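Local coordinates for chitinase (PDB 4TXG), which probably hydrolyses the glycosidic bonds of chitin, as a family 18 glycoside hydrolase with a TIM-barrel catalytic domain, at residues A[457-462]-A[595-600]; A[155-160]-A[391-396]; A[584-589]-A[629-634]. All blocks are in the same frame, centred on the assembly; numbering follows the deposited sequence.

Overall arrangement
Interactions 1 and 2 lie in the core of the TIM barrel; interaction 3 lies on its outer wall. Interaction 1 joins two neighbouring parallel strands, 457-462 and 599-603, mainly through backbone atoms. Interaction 2 spans the interior between strands 155-161 and 391-395, each a neighbour of one strand of interaction 1, and does so through side chains alone, with a cation stacked on a ring. Interaction 3 packs two helices with aliphatic groups and reaches toward solvent at one margin. Asn458 ties the first two contacts together inside the barrel, while Val461 and Val600 carry interaction 1 outward to the helices of interaction 3.

Interaction 1: A[457-462]-A[595-600]; sequences VNMGVP and NNVGGV
Met459 pairs with Val600 where two parallel barrel strands meet, and next to this pair the side chain of Asn458 lies against the Gly599 backbone. Asn458 CB passes 3.5 Å from Gly599 O. Its CG stands beside the backbone N of its own residue (chi1 -47°), near the amide of Gly599. At the tip, Asn458 OD1 comes within 3.0 Å of Gly599 N, but at too poor an angle for a hydrogen bond; it accepts one from Arg155 NH1 instead, while ND2 donates to Val392 O. Both ends of this buried amide are thereby paired. Glycine suits position 599 because phi 164° and psi -163° are hardly accessible to a residue with a CB, and its bare backbone leaves room for the amide alongside.

Between the two segments the firm bond is Met459 N to Gly599 O, 3.0 Å, and the ladder continues from Met459 and Val461 to Met601. At the entry to the strand, Val457 O is met only weakly by Gly598 N and Gly599 N, and Val597 CG1 packs at 3.3 Å from Val457 O. On the other face of the sheet, Met459 CG meets Val597 CG1 with the side chains at about a right angle, and Val461 CG2 touches Val600 CG1 at 4.0 Å. Strand 391-395 flanks 457-462 and strand 155-161 flanks 599-603, while helices 441-448 and 582-594 cover the aliphatic face outside the barrel.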
loop_
_atom_site.group_PDB
_atom_site.type_symbol
_atom_site.label_atom_id
_atom_site.label_comp_id
_atom_site.label_asym_id
_atom_site.label_seq_id
_atom_site.Cartn_x
_atom_site.Cartn_y
_atom_site.Cartn_z
ATOM N N VAL A 457 -0.545 8.289 -5.302
ATOM C CA VAL A 457 -0.876 7.581 -4.064
ATOM C C VAL A 457 -2.350 7.174 -4.047
ATOM O O VAL A 457 -3.217 7.999 -4.332
ATOM C CB VAL A 457 -0.594 8.451 -2.814
ATOM C CG1 VAL A 457 -0.915 7.680 -1.536
ATOM C CG2 VAL A 457 0.868 8.923 -2.800
ATOM N N ASN A 458 -2.629 5.917 -3.715
ATOM C CA ASN A 458 -4.008 5.470 -3.483
ATOM C C ASN A 458 -4.106 4.844 -2.102
ATOM O O ASN A 458 -3.225 4.088 -1.702
ATOM C CB ASN A 458 -4.444 4.474 -4.553
ATOM C CG ASN A 458 -4.091 4.951 -5.949
ATOM O OD1 ASN A 458 -4.775 5.785 -6.529
ATOM N ND2 ASN A 458 -2.990 4.451 -6.472
ATOM N N MET A 459 -5.168 5.158 -1.370
ATOM C CA MET A 459 -5.293 4.657 -0.006
ATOM C C MET A 459 -6.221 3.450 0.060
ATOM O O MET A 459 -7.293 3.450 -0.552
ATOM C CB MET A 459 -5.797 5.770 0.917
ATOM C CG MET A 459 -4.892 7.001 0.917
ATOM S SD MET A 459 -3.147 6.657 1.203
ATOM C CE MET A 459 -3.190 5.957 2.853
ATOM N N GLY A 460 -5.813 2.428 0.812
ATOM C CA GLY A 460 -6.600 1.207 0.914
ATOM C C GLY A 460 -7.683 1.252 1.982
ATOM O O GLY A 460 -7.506 1.856 3.035
ATOM N N VAL A 461 -8.801 0.587 1.706
ATOM C CA VAL A 461 -9.849 0.364 2.697
ATOM C C VAL A 461 -10.235 -1.113 2.676
ATOM O O VAL A 461 -10.093 -1.781 1.637
ATOM C CB VAL A 461 -11.108 1.217 2.423
ATOM C CG1 VAL A 461 -10.779 2.704 2.479
ATOM C CG2 VAL A 461 -11.740 0.840 1.079
ATOM N N PRO A 462 -10.709 -1.639 3.817
ATOM C CA PRO A 462 -11.077 -3.056 3.887
ATOM C C PRO A 462 -12.551 -3.308 3.602
ATOM O O PRO A 462 -13.391 -2.525 4.039
ATOM C CB PRO A 462 -10.760 -3.414 5.339
ATOM C CG PRO A 462 -11.121 -2.150 6.081
ATOM C CD PRO A 462 -10.727 -1.011 5.155
ATOM N N ASN A 595 -8.265 16.156 -0.533
ATOM C CA ASN A 595 -6.808 16.118 -0.638
ATOM C C ASN A 595 -6.303 15.800 -2.039
ATOM O O ASN A 595 -5.094 15.692 -2.255
ATOM C CB ASN A 595 -6.238 15.092 0.344
ATOM C CG ASN A 595 -6.204 15.614 1.764
ATOM O OD1 ASN A 595 -5.354 16.436 2.096
ATOM N ND2 ASN A 595 -7.130 15.145 2.612
ATOM N N ASN A 596 -7.231 15.644 -2.980
ATOM C CA ASN A 596 -6.923 15.230 -4.351
ATOM C C ASN A 596 -5.964 14.044 -4.404
ATOM O O ASN A 596 -5.015 14.015 -5.196
ATOM C CB ASN A 596 -6.367 16.408 -5.142
ATOM C CG ASN A 596 -7.425 17.468 -5.409
ATOM O OD1 ASN A 596 -8.458 17.193 -6.022
ATOM N ND2 ASN A 596 -7.181 18.685 -4.928
ATOM N N VAL A 597 -6.248 13.052 -3.569
ATOM C CA VAL A 597 -5.476 11.816 -3.539
ATOM C C VAL A 597 -5.728 11.041 -4.832
ATOM O O VAL A 597 -6.776 11.185 -5.452
ATOM C CB VAL A 597 -5.840 10.974 -2.299
ATOM C CG1 VAL A 597 -4.913 9.770 -2.158
ATOM C CG2 VAL A 597 -5.746 11.840 -1.046
ATOM N N GLY A 598 -4.755 10.240 -5.247
ATOM C CA GLY A 598 -4.861 9.521 -6.503
ATOM C C GLY A 598 -6.112 8.669 -6.602
ATOM O O GLY A 598 -6.753 8.589 -7.665
ATOM N N GLY A 599 -6.475 8.036 -5.495
ATOM C CA GLY A 599 -7.626 7.156 -5.503
ATOM C C GLY A 599 -7.694 6.235 -4.301
ATOM O O GLY A 599 -7.032 6.463 -3.287
ATOM N N VAL A 600 -8.516 5.201 -4.441
ATOM C CA VAL A 600 -8.832 4.280 -3.367
ATOM C C VAL A 600 -8.620 2.855 -3.857
ATOM O O VAL A 600 -8.970 2.524 -4.993
ATOM C CB VAL A 600 -10.298 4.457 -2.877
ATOM C CG1 VAL A 600 -10.655 3.406 -1.844
ATOM C CG2 VAL A 600 -10.528 5.862 -2.303
#

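Interaction 2: A[155-160]-A[391-396]; sequences RIIGYF and FVNVMS. With CS (cesium ion), chain D.
Arg155 lays its guanidinium over the ring of Phe391, the centres 4.2 Å apart and the planes inclined by 27°. The chain is extended from CG to NE, which brings Arg155 CD over the ring face, 3.9 Å from the Phe391 centroid, as a CH-pi contact. Arg155 NE comes to 3.3 Å from Phe391 CD2, near the rim. Arg155 NE forms a salt bridge with Glu146, which would help offset the buried charge, and Ser455 O accepts from NH1. Arginine fits here because one flat group can stack through a face while its N-H groups bond to Glu146 and Ser455.

Two residues on, Ile157 meets Phe391 tip to tip, Ile157 CD1 to Phe391 CE1 at 3.9 Å, approaching the ring obliquely. Ile157 CD1 also lies 3.3 Å from Asn393 OD1. Tyr159 adds a looser approach, Tyr159 OH standing 4.2 Å from Asn393 ND2; the hydroxyl is bonded to Asp310, part of the DxxDxDxE signature of the family. Beyond the contact, Met395 SD binds a cesium ion at 3.6 Å, together with Glu314 and five waters.

The two strand axes, 10.3 Å apart at an angle of 61°, face each other across the barrel interior. Around that interior, strand 185-193 contributes His185 and Asn187, strand 365-371 Thr367 and Ala369, and strand 457-462 Asn458, which touches Ile157, Phe391 and Asn393.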
loop_
_atom_site.group_PDB
_atom_site.type_symbol
_atom_site.label_atom_id
_atom_site.label_comp_id
_atom_site.label_asym_id
_atom_site.label_seq_id
_atom_site.Cartn_x
_atom_site.Cartn_y
_atom_site.Cartn_z
ATOM N N ARG A 155 -8.671 6.857 -8.988
ATOM C CA ARG A 155 -8.516 5.421 -9.163
ATOM C C ARG A 155 -9.451 4.705 -8.196
ATOM O O ARG A 155 -9.668 5.162 -7.077
ATOM C CB ARG A 155 -7.079 4.980 -8.929
ATOM C CG ARG A 155 -6.086 5.618 -9.878
ATOM C CD ARG A 155 -4.739 4.915 -9.813
ATOM N NE ARG A 155 -3.744 5.648 -10.583
ATOM C CZ ARG A 155 -3.028 6.647 -10.085
ATOM N NH1 ARG A 155 -3.200 7.001 -8.814
ATOM N NH2 ARG A 155 -2.141 7.282 -10.852
ATOM N N ILE A 156 -10.016 3.600 -8.665
ATOM C CA ILE A 156 -10.841 2.720 -7.860
ATOM C C ILE A 156 -10.312 1.329 -8.153
ATOM O O ILE A 156 -10.590 0.744 -9.204
ATOM C CB ILE A 156 -12.341 2.845 -8.198
ATOM C CG1 ILE A 156 -12.815 4.278 -7.957
ATOM C CG2 ILE A 156 -13.165 1.846 -7.376
ATOM C CD1 ILE A 156 -14.249 4.538 -8.439
ATOM N N ILE A 157 -9.486 0.840 -7.241
ATOM C CA ILE A 157 -8.688 -0.356 -7.482
ATOM C C ILE A 157 -9.172 -1.505 -6.620
ATOM O O ILE A 157 -9.081 -1.447 -5.400
ATOM C CB ILE A 157 -7.208 -0.090 -7.179
ATOM C CG1 ILE A 157 -6.708 1.108 -7.992
ATOM C CG2 ILE A 157 -6.357 -1.320 -7.447
ATOM C CD1 ILE A 157 -5.689 1.954 -7.227
ATOM N N GLY A 158 -9.682 -2.554 -7.252
ATOM C CA GLY A 158 -10.204 -3.679 -6.497
ATOM C C GLY A 158 -9.299 -4.888 -6.585
ATOM O O GLY A 158 -8.866 -5.263 -7.679
ATOM N N TYR A 159 -8.988 -5.483 -5.434
ATOM C CA TYR A 159 -8.299 -6.764 -5.415
ATOM C C TYR A 159 -9.278 -7.900 -5.652
ATOM O O TYR A 159 -10.298 -8.010 -4.967
ATOM C CB TYR A 159 -7.581 -6.984 -4.089
ATOM C CG TYR A 159 -6.205 -6.381 -4.054
ATOM C CD1 TYR A 159 -5.110 -7.089 -4.524
ATOM C CD2 TYR A 159 -5.997 -5.114 -3.528
ATOM C CE1 TYR A 159 -3.846 -6.543 -4.492
ATOM C CE2 TYR A 159 -4.734 -4.561 -3.483
ATOM C CZ TYR A 159 -3.659 -5.282 -3.968
ATOM O OH TYR A 159 -2.394 -4.727 -3.934
ATOM N N PHE A 160 -8.948 -8.736 -6.627
ATOM C CA PHE A 160 -9.704 -9.944 -6.948
ATOM C C PHE A 160 -8.917 -11.165 -6.508
ATOM O O PHE A 160 -7.828 -11.408 -7.022
ATOM C CB PHE A 160 -9.964 -10.021 -8.451
ATOM C CG PHE A 160 -10.663 -11.279 -8.882
ATOM C CD1 PHE A 160 -12.051 -11.364 -8.823
ATOM C CD2 PHE A 160 -9.940 -12.376 -9.330
ATOM C CE1 PHE A 160 -12.705 -12.516 -9.225
ATOM C CE2 PHE A 160 -10.585 -13.539 -9.730
ATOM C CZ PHE A 160 -11.976 -13.609 -9.679
ATOM N N PHE A 391 2.297 4.034 -9.294
ATOM C CA PHE A 391 1.615 4.482 -8.086
ATOM C C PHE A 391 1.720 3.435 -6.996
ATOM O O PHE A 391 2.131 2.298 -7.257
ATOM C CB PHE A 391 0.135 4.854 -8.358
ATOM C CG PHE A 391 -0.702 3.758 -8.976
ATOM C CD1 PHE A 391 -1.255 2.756 -8.193
ATOM C CD2 PHE A 391 -1.000 3.779 -10.334
ATOM C CE1 PHE A 391 -2.068 1.772 -8.751
ATOM C CE2 PHE A 391 -1.801 2.784 -10.909
ATOM C CZ PHE A 391 -2.338 1.785 -10.111
ATOM N N VAL A 392 1.383 3.826 -5.770
ATOM C CA VAL A 392 1.353 2.870 -4.670
ATOM C C VAL A 392 -0.073 2.664 -4.196
ATOM O O VAL A 392 -0.900 3.550 -4.314
ATOM C CB VAL A 392 2.226 3.315 -3.469
ATOM C CG1 VAL A 392 3.696 3.354 -3.881
ATOM C CG2 VAL A 392 1.784 4.663 -2.912
ATOM N N ASN A 393 -0.336 1.466 -3.683
ATOM C CA ASN A 393 -1.587 1.142 -3.015
ATOM C C ASN A 393 -1.269 0.969 -1.550
ATOM O O ASN A 393 -0.663 -0.035 -1.161
ATOM C CB ASN A 393 -2.195 -0.135 -3.594
ATOM C CG ASN A 393 -2.525 0.004 -5.064
ATOM O OD1 ASN A 393 -3.100 1.007 -5.477
ATOM N ND2 ASN A 393 -2.127 -0.975 -5.861
ATOM N N VAL A 394 -1.644 1.951 -0.739
ATOM C CA VAL A 394 -1.223 1.944 0.657
ATOM C C VAL A 394 -2.148 1.038 1.461
ATOM O O VAL A 394 -3.367 1.209 1.424
ATOM C CB VAL A 394 -1.225 3.364 1.265
ATOM C CG1 VAL A 394 -0.806 3.291 2.740
ATOM C CG2 VAL A 394 -0.299 4.298 0.462
ATOM N N MET A 395 -1.575 0.071 2.174
ATOM C CA MET A 395 -2.374 -0.901 2.916
ATOM C C MET A 395 -2.756 -0.315 4.272
ATOM O O MET A 395 -2.287 -0.750 5.335
ATOM C CB MET A 395 -1.621 -2.229 3.048
ATOM C CG MET A 395 -1.503 -2.936 1.695
ATOM S SD MET A 395 -0.632 -4.523 1.748
ATOM C CE MET A 395 0.968 -3.957 2.306
ATOM N N SER A 396 -3.602 0.708 4.197
ATOM C CA SER A 396 -4.122 1.410 5.364
ATOM C C SER A 396 -5.310 0.649 5.949
ATOM O O SER A 396 -6.419 1.166 6.076
ATOM C CB SER A 396 -4.508 2.846 4.990
ATOM O OG SER A 396 -5.096 2.909 3.699
HETATM CS CS CS D . -1.455 -7.198 3.942
HETATM O O HOH W 1 -3.060 -10.082 4.767
HETATM O O HOH W 2 0.308 -7.890 6.403
HETATM O O HOH W 3 -3.851 -6.872 1.497
HETATM O O HOH W 4 -1.954 -8.045 0.787
HETATM O O HOH W 5 -2.990 -6.614 6.085
#

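Interaction 3: A[584-589]-A[629-634]; sequences SIAQKA and TSLLYN
This is a helix-helix contact on the outside of the TIM barrel, where Ile585 and Ala589 of helix 582-594 meet Leu631 and Leu632 of helix 627-636. The first helix leads into strand 599-603 and the second comes after it, so the two stand next to each other around the barrel wall. They run roughly parallel, the segment axes inclined by 28° and 10.0 Å apart at closest approach.

One methyl does much of the work. Ile585 CG2, anti to the backbone N of its residue, fits between two leucines: it lies 3.7 Å from Leu631 CD2 and the same 3.7 Å from Leu632 CD2. The two leucines arrive differently. Leu631 slides past Ile585 in the opposite direction, its CG anti to the backbone N (chi1 175°), whereas Leu632 crosses the isoleucine at about a right angle. A beta-branched residue suits this place because CG2 meets the leucines while the other branch turns to the barrel, where Ile585 CD1 touches Val461 CG2. Leu632 does likewise, CD1 resting on Val600 CG1.

Two small side chains complete the seam. Ala589 CB lies 4.3 Å from Leu632 CD2, and the CA atoms of Ala589 and Leu632 are 6.8 Å apart. Ala586, an exposed residue at the margin, adds Ala586 CB at 4.3 Å from Leu631 CD2. Polar groups turn to other partners: Lys588 forms a salt bridge with Glu580, and Thr629 OG1 bonds to Tyr463.

The two segments bury 199 Å² together. Since the touching side chains are all aliphatic and the segments share no hydrogen bond, the contact probably rests on methyl packing and exclusion of water, with Leu631 and Ala586 forming its more exposed margin.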
loop_
_atom_site.group_PDB
_atom_site.type_symbol
_atom_site.label_atom_id
_atom_site.label_comp_id
_atom_site.label_asym_id
_atom_site.label_seq_id
_atom_site.Cartn_x
_atom_site.Cartn_y
_atom_site.Cartn_z
ATOM N N SER A 584 -18.493 5.229 6.757
ATOM C CA SER A 584 -17.053 5.448 6.818
ATOM C C SER A 584 -16.456 5.610 5.423
ATOM O O SER A 584 -15.531 6.404 5.233
ATOM C CB SER A 584 -16.347 4.312 7.572
ATOM O OG SER A 584 -16.652 3.029 7.049
ATOM N N ILE A 585 -16.989 4.873 4.450
ATOM C CA ILE A 585 -16.555 5.040 3.070
ATOM C C ILE A 585 -16.865 6.467 2.589
ATOM O O ILE A 585 -16.036 7.080 1.921
ATOM C CB ILE A 585 -17.211 3.986 2.125
ATOM C CG1 ILE A 585 -16.669 2.584 2.435
ATOM C CG2 ILE A 585 -16.951 4.330 0.656
ATOM C CD1 ILE A 585 -15.152 2.457 2.311
ATOM N N ALA A 586 -18.026 7.011 2.956
ATOM C CA ALA A 586 -18.361 8.370 2.521
ATOM C C ALA A 586 -17.416 9.387 3.147
ATOM O O ALA A 586 -16.988 10.346 2.492
ATOM C CB ALA A 586 -19.804 8.711 2.860
ATOM N N GLN A 587 -17.097 9.177 4.420
ATOM C CA GLN A 587 -16.180 10.064 5.127
ATOM C C GLN A 587 -14.762 9.979 4.524
ATOM O O GLN A 587 -14.116 10.998 4.298
ATOM C CB GLN A 587 -16.179 9.730 6.635
ATOM C CG GLN A 587 -15.308 10.664 7.476
ATOM C CD GLN A 587 -15.626 10.658 8.970
ATOM O OE1 GLN A 587 -16.472 9.898 9.448
ATOM N NE2 GLN A 587 -14.929 11.517 9.720
ATOM N N LYS A 588 -14.292 8.772 4.219
ATOM C CA LYS A 588 -12.972 8.614 3.607
ATOM C C LYS A 588 -12.951 9.155 2.182
ATOM O O LYS A 588 -11.957 9.741 1.743
ATOM C CB LYS A 588 -12.547 7.147 3.618
ATOM C CG LYS A 588 -12.202 6.664 5.028
ATOM C CD LYS A 588 -11.794 5.197 5.037
ATOM C CE LYS A 588 -11.503 4.726 6.462
ATOM N NZ LYS A 588 -11.001 3.310 6.488
ATOM N N ALA A 589 -14.060 8.971 1.469
ATOM C CA ALA A 589 -14.167 9.462 0.102
ATOM C C ALA A 589 -14.103 10.987 0.063
ATOM O O ALA A 589 -13.508 11.561 -0.848
ATOM C CB ALA A 589 -15.458 8.967 -0.547
ATOM N N THR A 629 -18.394 -0.142 -3.454
ATOM C CA THR A 629 -17.756 0.265 -4.698
ATOM C C THR A 629 -18.660 1.225 -5.475
ATOM O O THR A 629 -18.179 2.168 -6.101
ATOM C CB THR A 629 -17.395 -0.959 -5.546
ATOM O OG1 THR A 629 -16.399 -1.717 -4.846
ATOM C CG2 THR A 629 -16.836 -0.541 -6.895
ATOM N N SER A 630 -19.973 1.001 -5.413
ATOM C CA SER A 630 -20.911 1.889 -6.091
ATOM C C SER A 630 -20.903 3.281 -5.466
ATOM O O SER A 630 -21.018 4.294 -6.166
ATOM C CB SER A 630 -22.330 1.312 -6.064
ATOM O OG SER A 630 -22.410 0.143 -6.866
ATOM N N LEU A 631 -20.777 3.326 -4.145
ATOM C CA LEU A 631 -20.691 4.603 -3.447
ATOM C C LEU A 631 -19.419 5.335 -3.846
ATOM O O LEU A 631 -19.454 6.534 -4.124
ATOM C CB LEU A 631 -20.735 4.403 -1.930
ATOM C CG LEU A 631 -20.525 5.648 -1.058
ATOM C CD1 LEU A 631 -21.564 6.720 -1.347
ATOM C CD2 LEU A 631 -20.556 5.249 0.425
ATOM N N LEU A 632 -18.298 4.618 -3.877
ATOM C CA LEU A 632 -17.038 5.223 -4.315
ATOM C C LEU A 632 -17.152 5.755 -5.752
ATOM O O LEU A 632 -16.783 6.898 -6.044
ATOM C CB LEU A 632 -15.892 4.210 -4.223
ATOM C CG LEU A 632 -15.401 3.846 -2.827
ATOM C CD1 LEU A 632 -14.442 2.664 -2.901
ATOM C CD2 LEU A 632 -14.740 5.044 -2.163
ATOM N N TYR A 633 -17.658 4.917 -6.648
ATOM C CA TYR A 633 -17.780 5.304 -8.046
ATOM C C TYR A 633 -18.735 6.480 -8.252
ATOM O O TYR A 633 -18.444 7.400 -9.022
ATOM C CB TYR A 633 -18.237 4.120 -8.907
ATOM C CG TYR A 633 -18.430 4.543 -10.336
ATOM C CD1 TYR A 633 -17.335 4.853 -11.134
ATOM C CD2 TYR A 633 -19.702 4.693 -10.874
ATOM C CE1 TYR A 633 -17.501 5.281 -12.433
ATOM C CE2 TYR A 633 -19.880 5.123 -12.172
ATOM C CZ TYR A 633 -18.776 5.411 -12.949
ATOM O OH TYR A 633 -18.945 5.841 -14.245
ATOM N N ASN A 634 -19.883 6.449 -7.584
ATOM C CA ASN A 634 -20.856 7.529 -7.738
ATOM C C ASN A 634 -20.305 8.852 -7.211
ATOM O O ASN A 634 -20.603 9.919 -7.740
ATOM C CB ASN A 634 -22.165 7.179 -7.025
ATOM C CG ASN A 634 -22.962 6.114 -7.765
ATOM O OD1 ASN A 634 -22.901 6.022 -8.996
ATOM N ND2 ASN A 634 -23.710 5.304 -7.020
#